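Local coordinates for esterase family protein (Staphylococcus aureus, PDB 7L0A) that probably hydrolyses S-formylglutathione to formate and glutathione, acting as a serine esterase of the alpha/beta-hydrolase class, at residues I69-A73 and I251-I255; T28-P32 and I113-S117; V150-A154 and Y246-I251; L104-D108 and D144-K148. All blocks are in the same frame, centred on the assembly; numbering follows the deposited sequence.

In the fold
Interactions 1 and 3 share helix 244-259 and the residue Ile251, and their centres lie about 10 Å apart; Tyr72 of interaction 1 also bonds to Asp248, with OH and OD1 2.6 Å apart. Interaction 3 borders the predicted charge-relay triad: Ser153 touches Asp213 and His242, and Leu152 is backbone-bonded to Ser129. The Trp247 side chain lies about 5 Å from a bound magnesium ion. Interaction 2 touches interaction 1 where Ile30 CD1 packs on Glu70 CA at 3.8 Å. Interaction 4 is centred about 13 Å from interaction 2, and both meet the second subunit. It lies across the chain's centre from interaction 3, although residues 144-148 lead into strand 148-152.

Interaction 1. Residues I69-A73 and I251-I255; sequences IERYA and IKRAI
Tyr72 turns its CG anti to its own carbonyl carbon (chi1 -47°), which sends the ring across to residues 251-255, while Lys252 holds CG anti to the backbone N and runs its aliphatic chain over one face of that ring. The lysine chain runs roughly perpendicular to the tyrosine side chain. Lys252 CB stands 3.6 Å from the centroid of the Tyr72 ring, 16° off the normal, a CH-pi contact; CG and CD continue over the CD1 and CE1 side. Ile251 comes to the same ring from another direction, with CG2 at the edge, 4.1 Å from Tyr72 CE2. Away from the ring face the contact is purely aliphatic. Ile255 CD1 reaches between the helices, 3.9 Å from Ile69 CG1 and 4.0 Å from Tyr72 CB. Ile69 CD1 meets Ile251 CG1 at 4.1 Å. On the exposed side one water accepts from Arg71 NH1 at 3.1 Å and, weakly, from Lys252 NZ, so it lies between two like charges. The Arg71 guanidinium lays one face against Tyr72 CE1. The phenol OH is hydrogen-bonded to Asp248, one turn before Lys252, tying the far end of the ring to the helix that its face packs against. The short helical segments run nearly parallel, with axes 9.7 Å apart and a crossing angle of -18°. Helices 69-75 and 244-259 thus pack side by side against the central sheet: Ile69 and Ile251 both rest on Leu52 of strand 49-53, and Ile255 touches His76 and Leu78, in the loop leading to strand 79-83.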
loop_
_atom_site.group_PDB
_atom_site.type_symbol
_atom_site.label_atom_id
_atom_site.label_comp_id
_atom_site.label_asym_id
_atom_site.label_seq_id
_atom_site.Cartn_x
_atom_site.Cartn_y
_atom_site.Cartn_z
ATOM N N ILE B 69 10.322 -14.616 -4.463
ATOM C CA ILE B 69 9.079 -14.857 -3.745
ATOM C C ILE B 69 7.854 -14.323 -4.482
ATOM O O ILE B 69 6.799 -14.963 -4.480
ATOM C CB ILE B 69 9.170 -14.288 -2.320
ATOM C CG1 ILE B 69 7.926 -14.709 -1.517
ATOM C CG2 ILE B 69 9.359 -12.823 -2.291
ATOM C CD1 ILE B 69 7.927 -14.200 -0.126
ATOM N N GLU B 70 7.947 -13.160 -5.117
ATOM C CA GLU B 70 6.761 -12.635 -5.784
ATOM C C GLU B 70 6.274 -13.580 -6.886
ATOM O O GLU B 70 5.063 -13.763 -7.080
ATOM C CB GLU B 70 6.997 -11.239 -6.357
ATOM C CG GLU B 70 5.712 -10.722 -7.003
ATOM C CD GLU B 70 5.774 -9.283 -7.500
ATOM O OE1 GLU B 70 6.635 -8.525 -6.999
ATOM O OE2 GLU B 70 4.951 -8.914 -8.354
ATOM N N ARG B 71 7.204 -14.181 -7.631
ATOM C CA ARG B 71 6.837 -15.144 -8.664
ATOM C C ARG B 71 6.118 -16.349 -8.058
ATOM O O ARG B 71 5.143 -16.849 -8.634
ATOM C CB ARG B 71 8.103 -15.548 -9.442
ATOM C CG ARG B 71 7.873 -16.533 -10.549
ATOM C CD ARG B 71 8.980 -16.489 -11.568
ATOM N NE ARG B 71 10.327 -16.621 -11.019
ATOM C CZ ARG B 71 10.921 -17.770 -10.707
ATOM N NH1 ARG B 71 10.284 -18.915 -10.853
ATOM N NH2 ARG B 71 12.160 -17.772 -10.232
ATOM N N TYR B 72 6.583 -16.826 -6.902
ATOM C CA TYR B 72 5.932 -17.960 -6.262
ATOM C C TYR B 72 4.541 -17.580 -5.772
ATOM O O TYR B 72 3.564 -18.339 -5.948
ATOM C CB TYR B 72 6.787 -18.473 -5.114
ATOM C CG TYR B 72 8.266 -18.663 -5.408
ATOM C CD1 TYR B 72 8.722 -19.054 -6.665
ATOM C CD2 TYR B 72 9.219 -18.426 -4.412
ATOM C CE1 TYR B 72 10.065 -19.202 -6.937
ATOM C CE2 TYR B 72 10.562 -18.581 -4.669
ATOM C CZ TYR B 72 10.987 -18.973 -5.931
ATOM O OH TYR B 72 12.328 -19.138 -6.190
ATOM N N ALA B 73 4.442 -16.405 -5.124
ATOM C CA ALA B 73 3.170 -15.910 -4.627
ATOM C C ALA B 73 2.176 -15.682 -5.751
ATOM O O ALA B 73 0.988 -15.967 -5.606
ATOM C CB ALA B 73 3.411 -14.638 -3.801
ATOM N N ILE B 251 11.395 -20.960 0.698
ATOM C CA ILE B 251 10.137 -20.218 0.671
ATOM C C ILE B 251 9.290 -20.628 -0.520
ATOM O O ILE B 251 8.049 -20.596 -0.434
ATOM C CB ILE B 251 10.395 -18.706 0.719
ATOM C CG1 ILE B 251 9.170 -17.917 1.201
ATOM C CG2 ILE B 251 10.851 -18.136 -0.598
ATOM C CD1 ILE B 251 8.808 -18.178 2.681
ATOM N N LYS B 252 9.913 -21.051 -1.627
ATOM C CA LYS B 252 9.116 -21.611 -2.710
ATOM C C LYS B 252 8.367 -22.854 -2.248
ATOM O O LYS B 252 7.165 -22.998 -2.492
ATOM C CB LYS B 252 10.007 -21.923 -3.913
ATOM C CG LYS B 252 9.300 -22.572 -5.105
ATOM C CD LYS B 252 10.335 -22.994 -6.147
ATOM C CE LYS B 252 9.733 -23.867 -7.241
ATOM N NZ LYS B 252 8.712 -23.121 -8.014
ATOM N N ARG B 253 9.069 -23.770 -1.564
ATOM C CA ARG B 253 8.434 -24.976 -1.041
ATOM C C ARG B 253 7.371 -24.637 -0.015
ATOM O O ARG B 253 6.273 -25.213 -0.028
ATOM C CB ARG B 253 9.506 -25.897 -0.464
ATOM C CG ARG B 253 9.003 -26.968 0.453
ATOM C CD ARG B 253 8.250 -28.056 -0.304
ATOM N NE ARG B 253 7.659 -28.991 0.657
ATOM C CZ ARG B 253 6.395 -29.390 0.635
ATOM N NH1 ARG B 253 5.569 -28.960 -0.306
ATOM N NH2 ARG B 253 5.965 -30.233 1.560
ATOM N N ALA B 254 7.680 -23.684 0.869
ATOM C CA ALA B 254 6.751 -23.298 1.914
ATOM C C ALA B 254 5.450 -22.748 1.345
ATOM O O ALA B 254 4.370 -23.058 1.855
ATOM C CB ALA B 254 7.406 -22.271 2.822
ATOM N N ILE B 255 5.526 -21.942 0.290
ATOM C CA ILE B 255 4.317 -21.340 -0.263
ATOM C C ILE B 255 3.449 -22.401 -0.900
ATOM O O ILE B 255 2.232 -22.409 -0.709
ATOM C CB ILE B 255 4.693 -20.218 -1.249
ATOM C CG1 ILE B 255 5.127 -18.973 -0.455
ATOM C CG2 ILE B 255 3.504 -19.872 -2.161
ATOM C CD1 ILE B 255 5.731 -17.869 -1.292
HETATM O O HOH W 1 11.137 -21.804 -9.981
#

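Interaction 2. Residues T28-P32 and I113-S117; sequences TVILP and IFPLS
Leu31 meets residues 113-117 with both branches, and with Val29 it makes a contact that is entirely apolar; no hydrogen bond joins the two segments. Among the aliphatic pairs the tightest is Leu31 CD1 against Leu116 CD2, 3.7 Å apart. Leu31 places CG anti to the backbone N (chi1 -166°), carrying the fork out from the strand to Leu116 on one branch and the proline on the other. Its CD2 lies 4.2 Å from Pro115 CD, the two side chains meeting at a slant. Contacts to the aromatic ring form the second group. Val29 CG2 comes to 4.1 Å from Phe114 CE2, and Leu31 CD2 to 4.2 Å from Phe114 CD1, both obliquely, while Val29 CG1 lies farther off above one face of the ring, offset toward its rim. The Phe114 ring also meets Phe114 of the second subunit, planes at about 50°, so this contact adjoins the dimer interface. The backbone beside these groups bends sharply. Phe114 is the first residue to leave helical geometry after helix 99-113, and Pro115 is the centre of an inverse gamma turn, in which Leu116 N makes a weak bond to Phe114 O at 2.9 Å. Across this turn Phe114, Pro115 and Leu116 all touch Val29 or Leu31 from a short length of chain. Strand 24-32 lies between strands 9-17 and 79-83, to which its backbone is hydrogen-bonded; Leu116 also packs on Ala79 of strand 79-83 and on Val110 of helix 99-113.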
loop_
_atom_site.group_PDB
_atom_site.type_symbol
_atom_site.label_atom_id
_atom_site.label_comp_id
_atom_site.label_asym_id
_atom_site.label_seq_id
_atom_site.Cartn_x
_atom_site.Cartn_y
_atom_site.Cartn_z
ATOM N N THR B 28 6.458 -3.823 2.740
ATOM C CA THR B 28 6.225 -4.280 1.367
ATOM C C THR B 28 5.010 -5.203 1.385
ATOM O O THR B 28 4.923 -6.114 2.217
ATOM C CB THR B 28 7.433 -5.008 0.779
ATOM O OG1 THR B 28 8.580 -4.154 0.845
ATOM C CG2 THR B 28 7.168 -5.418 -0.700
ATOM N N VAL B 29 4.082 -4.984 0.459
ATOM C CA VAL B 29 2.880 -5.805 0.310
ATOM C C VAL B 29 2.788 -6.190 -1.157
ATOM O O VAL B 29 2.854 -5.327 -2.039
ATOM C CB VAL B 29 1.620 -5.045 0.756
ATOM C CG1 VAL B 29 0.379 -5.845 0.463
ATOM C CG2 VAL B 29 1.699 -4.710 2.278
ATOM N N ILE B 30 2.657 -7.488 -1.433
ATOM C CA ILE B 30 2.349 -7.934 -2.793
ATOM C C ILE B 30 0.948 -8.527 -2.739
ATOM O O ILE B 30 0.652 -9.420 -1.916
ATOM C CB ILE B 30 3.388 -8.911 -3.353
ATOM C CG1 ILE B 30 3.587 -10.107 -2.479
ATOM C CG2 ILE B 30 4.710 -8.147 -3.672
ATOM C CD1 ILE B 30 4.665 -11.069 -3.028
ATOM N N LEU B 31 0.082 -7.991 -3.583
ATOM C CA LEU B 31 -1.353 -8.241 -3.517
ATOM C C LEU B 31 -1.807 -8.823 -4.831
ATOM O O LEU B 31 -1.826 -8.092 -5.840
ATOM C CB LEU B 31 -2.069 -6.920 -3.247
ATOM C CG LEU B 31 -3.513 -6.946 -2.809
ATOM C CD1 LEU B 31 -3.612 -7.511 -1.389
ATOM C CD2 LEU B 31 -4.103 -5.558 -2.859
ATOM N N PRO B 32 -2.194 -10.098 -4.909
ATOM C CA PRO B 32 -2.674 -10.617 -6.202
ATOM C C PRO B 32 -3.828 -9.798 -6.738
ATOM O O PRO B 32 -4.644 -9.260 -6.006
ATOM C CB PRO B 32 -3.117 -12.041 -5.887
ATOM C CG PRO B 32 -2.296 -12.415 -4.669
ATOM C CD PRO B 32 -2.105 -11.145 -3.885
ATOM N N ILE B 113 -6.981 -2.314 6.028
ATOM C CA ILE B 113 -6.946 -1.438 4.853
ATOM C C ILE B 113 -6.836 -2.161 3.515
ATOM O O ILE B 113 -7.017 -1.519 2.464
ATOM C CB ILE B 113 -5.819 -0.387 4.875
ATOM C CG1 ILE B 113 -4.413 -0.988 4.870
ATOM C CG2 ILE B 113 -5.960 0.545 6.055
ATOM C CD1 ILE B 113 -3.311 0.041 4.505
ATOM N N PHE B 114 -6.539 -3.459 3.509
ATOM C CA PHE B 114 -6.443 -4.238 2.284
ATOM C C PHE B 114 -7.441 -5.400 2.265
ATOM O O PHE B 114 -7.947 -5.836 3.316
ATOM C CB PHE B 114 -5.035 -4.825 2.050
ATOM C CG PHE B 114 -3.973 -3.814 1.738
ATOM C CD1 PHE B 114 -4.016 -3.088 0.553
ATOM C CD2 PHE B 114 -2.909 -3.627 2.590
ATOM C CE1 PHE B 114 -3.020 -2.167 0.266
ATOM C CE2 PHE B 114 -1.923 -2.713 2.301
ATOM C CZ PHE B 114 -1.983 -1.983 1.133
ATOM N N PRO B 115 -7.744 -5.941 1.070
ATOM C CA PRO B 115 -8.737 -7.046 0.967
ATOM C C PRO B 115 -8.144 -8.414 1.290
ATOM O O PRO B 115 -7.985 -9.298 0.430
ATOM C CB PRO B 115 -9.194 -6.931 -0.495
ATOM C CG PRO B 115 -7.977 -6.425 -1.210
ATOM C CD PRO B 115 -7.333 -5.435 -0.249
ATOM N N LEU B 116 -7.767 -8.585 2.555
ATOM C CA LEU B 116 -7.088 -9.771 3.044
ATOM C C LEU B 116 -8.056 -10.553 3.918
ATOM O O LEU B 116 -8.762 -9.965 4.747
ATOM C CB LEU B 116 -5.862 -9.388 3.865
ATOM C CG LEU B 116 -4.872 -8.429 3.207
ATOM C CD1 LEU B 116 -3.698 -8.155 4.080
ATOM C CD2 LEU B 116 -4.450 -9.039 1.877
ATOM N N SER B 117 -8.088 -11.873 3.735
ATOM C CA SER B 117 -8.957 -12.689 4.549
ATOM C C SER B 117 -8.584 -12.567 6.024
ATOM O O SER B 117 -7.408 -12.586 6.395
ATOM C CB SER B 117 -8.883 -14.146 4.150
ATOM O OG SER B 117 -9.769 -14.909 4.951
#

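Interaction 3. Residues V150-A154 and Y246-I251; sequences VPLSA and YWDQAI
The contact lies beside the predicted charge-relay triad of the alpha/beta-hydrolase fold, where Ser153, just past the end of strand 148-152, meets Trp247 of helix 244-259. Trp247 NE1 donates to Ser153 OG at 2.9 Å, with an N-H...O angle of 171°, and the acceptor sits only 6° out of the indole plane. The bond is therefore nearly straight and leaves the ring at its edge. Ser153 carries OG anti to its carbonyl carbon (chi1 -47°), aiming the oxygen at the indole; its phi and psi are both positive, as the chain turns away from the strand. Ser153 OG also lies 3.7 Å from Tyr246 CE2, approaching that ring obliquely. Beside the polar pair, Leu152 fills the interval between strand and helix. Its CD2 packs on Ala250 CB at 3.9 Å, its CD1 lies 4.3 Å from Ile251 CD1, and its CB faces Trp247 CD1 at 4.2 Å. Helix and strand run roughly antiparallel, with axes 10.3 Å apart; Trp247, Ala250 and Ile251 of the helix all meet Leu152, whose shortest contact is with the Ala250 methyl. Met208 of strand 204-210 touches Leu152, Tyr246 and Ala250 as well. The indole stacks on His128, which precedes Ser129, and meets His242 edge-to-face, while Ser153 touches Asp213 and His242. A single straight N-H...O bond thus ties a buried hydroxyl to a buried indole and would restrict the rotation of both, consistent with a second-shell pair that supports Asp213 and His242, the predicted charge-relay residues.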
loop_
_atom_site.group_PDB
_atom_site.type_symbol
_atom_site.label_atom_id
_atom_site.label_comp_id
_atom_site.label_asym_id
_atom_site.label_seq_id
_atom_site.Cartn_x
_atom_site.Cartn_y
_atom_site.Cartn_z
ATOM N N VAL B 150 5.748 -21.506 9.357
ATOM C CA VAL B 150 6.931 -22.069 8.724
ATOM C C VAL B 150 8.185 -21.370 9.246
ATOM O O VAL B 150 8.666 -20.373 8.679
ATOM C CB VAL B 150 6.857 -21.942 7.190
ATOM C CG1 VAL B 150 8.061 -22.601 6.553
ATOM C CG2 VAL B 150 5.574 -22.555 6.642
ATOM N N PRO B 151 8.783 -21.875 10.323
ATOM C CA PRO B 151 10.096 -21.367 10.753
ATOM C C PRO B 151 11.207 -21.915 9.867
ATOM O O PRO B 151 11.319 -23.130 9.682
ATOM C CB PRO B 151 10.235 -21.891 12.202
ATOM C CG PRO B 151 8.885 -22.345 12.585
ATOM C CD PRO B 151 8.196 -22.786 11.318
ATOM N N LEU B 152 12.028 -21.017 9.345
ATOM C CA LEU B 152 13.144 -21.332 8.461
ATOM C C LEU B 152 14.437 -21.013 9.196
ATOM O O LEU B 152 14.635 -19.874 9.631
ATOM C CB LEU B 152 13.069 -20.504 7.176
ATOM C CG LEU B 152 11.816 -20.632 6.318
ATOM C CD1 LEU B 152 11.978 -19.654 5.139
ATOM C CD2 LEU B 152 11.617 -22.023 5.837
ATOM N N SER B 153 15.338 -21.980 9.283
ATOM C CA SER B 153 16.657 -21.750 9.865
ATOM C C SER B 153 16.546 -20.952 11.162
ATOM O O SER B 153 17.286 -19.977 11.379
ATOM C CB SER B 153 17.556 -21.010 8.873
ATOM O OG SER B 153 17.482 -21.621 7.590
ATOM N N ALA B 154 15.621 -21.394 12.028
ATOM C CA ALA B 154 15.154 -20.554 13.120
ATOM C C ALA B 154 16.073 -20.614 14.339
ATOM O O ALA B 154 16.785 -21.590 14.584
ATOM C CB ALA B 154 13.734 -20.947 13.535
ATOM N N TYR B 246 19.466 -20.560 0.096
ATOM C CA TYR B 246 18.596 -21.541 0.723
ATOM C C TYR B 246 17.187 -20.991 0.947
ATOM O O TYR B 246 16.205 -21.669 0.626
ATOM C CB TYR B 246 19.200 -22.024 2.063
ATOM C CG TYR B 246 18.306 -23.020 2.756
ATOM C CD1 TYR B 246 18.206 -24.322 2.300
ATOM C CD2 TYR B 246 17.547 -22.661 3.884
ATOM C CE1 TYR B 246 17.377 -25.240 2.923
ATOM C CE2 TYR B 246 16.714 -23.566 4.480
ATOM C CZ TYR B 246 16.638 -24.852 4.002
ATOM O OH TYR B 246 15.806 -25.779 4.589
ATOM N N TRP B 247 17.046 -19.767 1.492
ATOM C CA TRP B 247 15.700 -19.275 1.773
ATOM C C TRP B 247 14.876 -19.071 0.499
ATOM O O TRP B 247 13.650 -19.199 0.554
ATOM C CB TRP B 247 15.737 -17.981 2.626
ATOM C CG TRP B 247 16.436 -18.273 3.947
ATOM C CD1 TRP B 247 16.288 -19.382 4.694
ATOM C CD2 TRP B 247 17.450 -17.485 4.579
ATOM N NE1 TRP B 247 17.141 -19.341 5.776
ATOM C CE2 TRP B 247 17.847 -18.176 5.740
ATOM C CE3 TRP B 247 18.035 -16.252 4.305
ATOM C CZ2 TRP B 247 18.824 -17.696 6.589
ATOM C CZ3 TRP B 247 19.000 -15.776 5.129
ATOM C CH2 TRP B 247 19.384 -16.492 6.293
ATOM N N ASP B 248 15.516 -18.859 -0.670
ATOM C CA ASP B 248 14.737 -18.799 -1.907
ATOM C C ASP B 248 14.073 -20.144 -2.196
ATOM O O ASP B 248 12.864 -20.216 -2.463
ATOM C CB ASP B 248 15.652 -18.384 -3.056
ATOM C CG ASP B 248 14.945 -18.308 -4.389
ATOM O OD1 ASP B 248 13.810 -17.813 -4.488
ATOM O OD2 ASP B 248 15.565 -18.736 -5.398
ATOM N N GLN B 249 14.849 -21.222 -2.111
ATOM C CA GLN B 249 14.321 -22.564 -2.317
ATOM C C GLN B 249 13.285 -22.938 -1.273
ATOM O O GLN B 249 12.254 -23.553 -1.588
ATOM C CB GLN B 249 15.458 -23.587 -2.255
ATOM C CG GLN B 249 16.550 -23.425 -3.284
ATOM C CD GLN B 249 17.719 -24.371 -3.027
ATOM O OE1 GLN B 249 18.829 -23.933 -2.720
ATOM N NE2 GLN B 249 17.468 -25.672 -3.141
ATOM N N ALA B 250 13.568 -22.604 -0.008
ATOM C CA ALA B 250 12.703 -22.992 1.093
ATOM C C ALA B 250 11.375 -22.251 1.047
ATOM O O ALA B 250 10.323 -22.837 1.320
ATOM C CB ALA B 250 13.410 -22.744 2.429
ATOM N N ILE B 251 11.395 -20.960 0.698
ATOM C CA ILE B 251 10.137 -20.218 0.671
ATOM C C ILE B 251 9.290 -20.628 -0.520
ATOM O O ILE B 251 8.049 -20.596 -0.434
ATOM C CB ILE B 251 10.395 -18.706 0.719
ATOM C CG1 ILE B 251 9.170 -17.917 1.201
ATOM C CG2 ILE B 251 10.851 -18.136 -0.598
ATOM C CD1 ILE B 251 8.808 -18.178 2.681
#

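Interaction 4. Residues L104-D108 and D144-K148; sequences LEVYD and DKFAK
Lys145 O accepts a hydrogen bond from a water at 2.7 Å, and the same water lies 3.0 Å from Tyr107 OH, so a single solvent molecule bridges the backbone of residues 144-148 to the phenol of helix 99-113. Most of the remaining contact is made on the Tyr107 ring. Tyr107 holds CG anti to its backbone N (chi1 -179°), which extends the ring from the helix toward Lys145. The lysine chain runs back over one face in the opposite direction: Lys145 CG lies near Tyr107 CZ, and Lys145 CE stands 3.9 Å from the ring centroid in a CH-pi contact, 26° off the normal. The charged NZ is farther away, a weak cation-pi attraction at most, and is hydrogen-bonded to Gln142. Phe146 adds CE1 at 3.8 Å from Tyr107 CE2, the two ring planes turned 85° to each other in an oblique pairing. Leu104 CD2 reaches Lys145 CD at 4.2 Å. Tyr107 also stacks on His111, one turn further along its helix, and Asp108 packs on Ser40 of the second subunit. Chemically, the lysine acts here mainly through its methylenes; Asp108 OD1, 4.7 Å from Lys145 NZ, would at most add a longer-range attraction.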
loop_
_atom_site.group_PDB
_atom_site.type_symbol
_atom_site.label_atom_id
_atom_site.label_comp_id
_atom_site.label_asym_id
_atom_site.label_seq_id
_atom_site.Cartn_x
_atom_site.Cartn_y
_atom_site.Cartn_z
ATOM N N LEU B 104 1.931 -7.637 15.417
ATOM C CA LEU B 104 0.477 -7.751 15.513
ATOM C C LEU B 104 -0.203 -6.477 15.021
ATOM O O LEU B 104 -1.296 -6.537 14.454
ATOM C CB LEU B 104 0.068 -8.106 16.937
ATOM C CG LEU B 104 0.484 -9.523 17.318
ATOM C CD1 LEU B 104 0.159 -9.762 18.777
ATOM C CD2 LEU B 104 -0.188 -10.586 16.476
ATOM N N GLU B 105 0.431 -5.320 15.216
ATOM C CA GLU B 105 -0.070 -4.082 14.631
ATOM C C GLU B 105 -0.059 -4.158 13.111
ATOM O O GLU B 105 -1.039 -3.768 12.460
ATOM C CB GLU B 105 0.770 -2.902 15.114
ATOM C CG GLU B 105 0.515 -1.624 14.290
ATOM C CD GLU B 105 1.502 -0.525 14.598
ATOM O OE1 GLU B 105 2.337 -0.247 13.755
ATOM O OE2 GLU B 105 1.481 0.000 15.758
ATOM N N VAL B 106 1.049 -4.630 12.524
ATOM C CA VAL B 106 1.112 -4.743 11.066
ATOM C C VAL B 106 -0.021 -5.641 10.579
ATOM O O VAL B 106 -0.737 -5.311 9.620
ATOM C CB VAL B 106 2.482 -5.266 10.600
ATOM C CG1 VAL B 106 2.458 -5.530 9.119
ATOM C CG2 VAL B 106 3.576 -4.265 10.937
ATOM N N TYR B 107 -0.196 -6.786 11.242
ATOM C CA TYR B 107 -1.271 -7.707 10.900
ATOM C C TYR B 107 -2.617 -6.987 10.899
ATOM O O TYR B 107 -3.376 -7.057 9.918
ATOM C CB TYR B 107 -1.291 -8.894 11.879
ATOM C CG TYR B 107 -2.372 -9.902 11.557
ATOM C CD1 TYR B 107 -3.708 -9.667 11.901
ATOM C CD2 TYR B 107 -2.070 -11.084 10.891
ATOM C CE1 TYR B 107 -4.706 -10.586 11.538
ATOM C CE2 TYR B 107 -3.050 -12.014 10.569
ATOM C CZ TYR B 107 -4.361 -11.760 10.882
ATOM O OH TYR B 107 -5.349 -12.666 10.533
ATOM N N ASP B 108 -2.917 -6.277 11.985
ATOM C CA ASP B 108 -4.215 -5.627 12.112
ATOM C C ASP B 108 -4.386 -4.554 11.042
ATOM O O ASP B 108 -5.437 -4.481 10.395
ATOM C CB ASP B 108 -4.364 -5.040 13.512
ATOM C CG ASP B 108 -4.638 -6.097 14.579
ATOM O OD1 ASP B 108 -4.900 -7.276 14.237
ATOM O OD2 ASP B 108 -4.586 -5.730 15.777
ATOM N N ASP B 144 -4.581 -19.103 17.341
ATOM C CA ASP B 144 -5.930 -18.931 16.819
ATOM C C ASP B 144 -5.981 -17.967 15.645
ATOM O O ASP B 144 -7.039 -17.803 15.033
ATOM C CB ASP B 144 -6.871 -18.453 17.936
ATOM C CG ASP B 144 -6.463 -17.118 18.529
ATOM O OD1 ASP B 144 -5.304 -16.687 18.341
ATOM O OD2 ASP B 144 -7.312 -16.496 19.207
ATOM N N LYS B 145 -4.860 -17.343 15.299
ATOM C CA LYS B 145 -4.772 -16.393 14.203
ATOM C C LYS B 145 -4.193 -17.002 12.933
ATOM O O LYS B 145 -4.582 -16.600 11.832
ATOM C CB LYS B 145 -3.904 -15.209 14.652
ATOM C CG LYS B 145 -3.926 -13.962 13.804
ATOM C CD LYS B 145 -3.290 -12.789 14.584
ATOM C CE LYS B 145 -4.297 -11.667 14.883
ATOM N NZ LYS B 145 -4.701 -11.545 16.292
ATOM N N PHE B 146 -3.303 -17.968 13.055
ATOM C CA PHE B 146 -2.590 -18.519 11.911
ATOM C C PHE B 146 -2.843 -20.016 11.823
ATOM O O PHE B 146 -2.681 -20.737 12.810
ATOM C CB PHE B 146 -1.090 -18.274 12.018
ATOM C CG PHE B 146 -0.721 -16.827 12.125
ATOM C CD1 PHE B 146 -0.724 -16.016 11.007
ATOM C CD2 PHE B 146 -0.380 -16.278 13.349
ATOM C CE1 PHE B 146 -0.394 -14.697 11.105
ATOM C CE2 PHE B 146 -0.043 -14.949 13.463
ATOM C CZ PHE B 146 -0.034 -14.150 12.323
ATOM N N ALA B 147 -3.207 -20.482 10.628
ATOM C CA ALA B 147 -3.459 -21.900 10.433
ATOM C C ALA B 147 -2.170 -22.685 10.256
ATOM O O ALA B 147 -2.136 -23.894 10.552
ATOM C CB ALA B 147 -4.343 -22.115 9.211
ATOM N N LYS B 148 -1.136 -22.030 9.755
ATOM C CA LYS B 148 0.110 -22.684 9.379
ATOM C C LYS B 148 1.250 -21.720 9.670
ATOM O O LYS B 148 1.100 -20.506 9.486
ATOM C CB LYS B 148 0.145 -23.085 7.911
ATOM C CG LYS B 148 -0.993 -24.019 7.526
ATOM C CD LYS B 148 -0.913 -24.401 6.061
ATOM C CE LYS B 148 -2.165 -25.154 5.648
ATOM N NZ LYS B 148 -1.971 -25.897 4.375
HETATM O O HOH W 2 -6.801 -15.179 11.261
#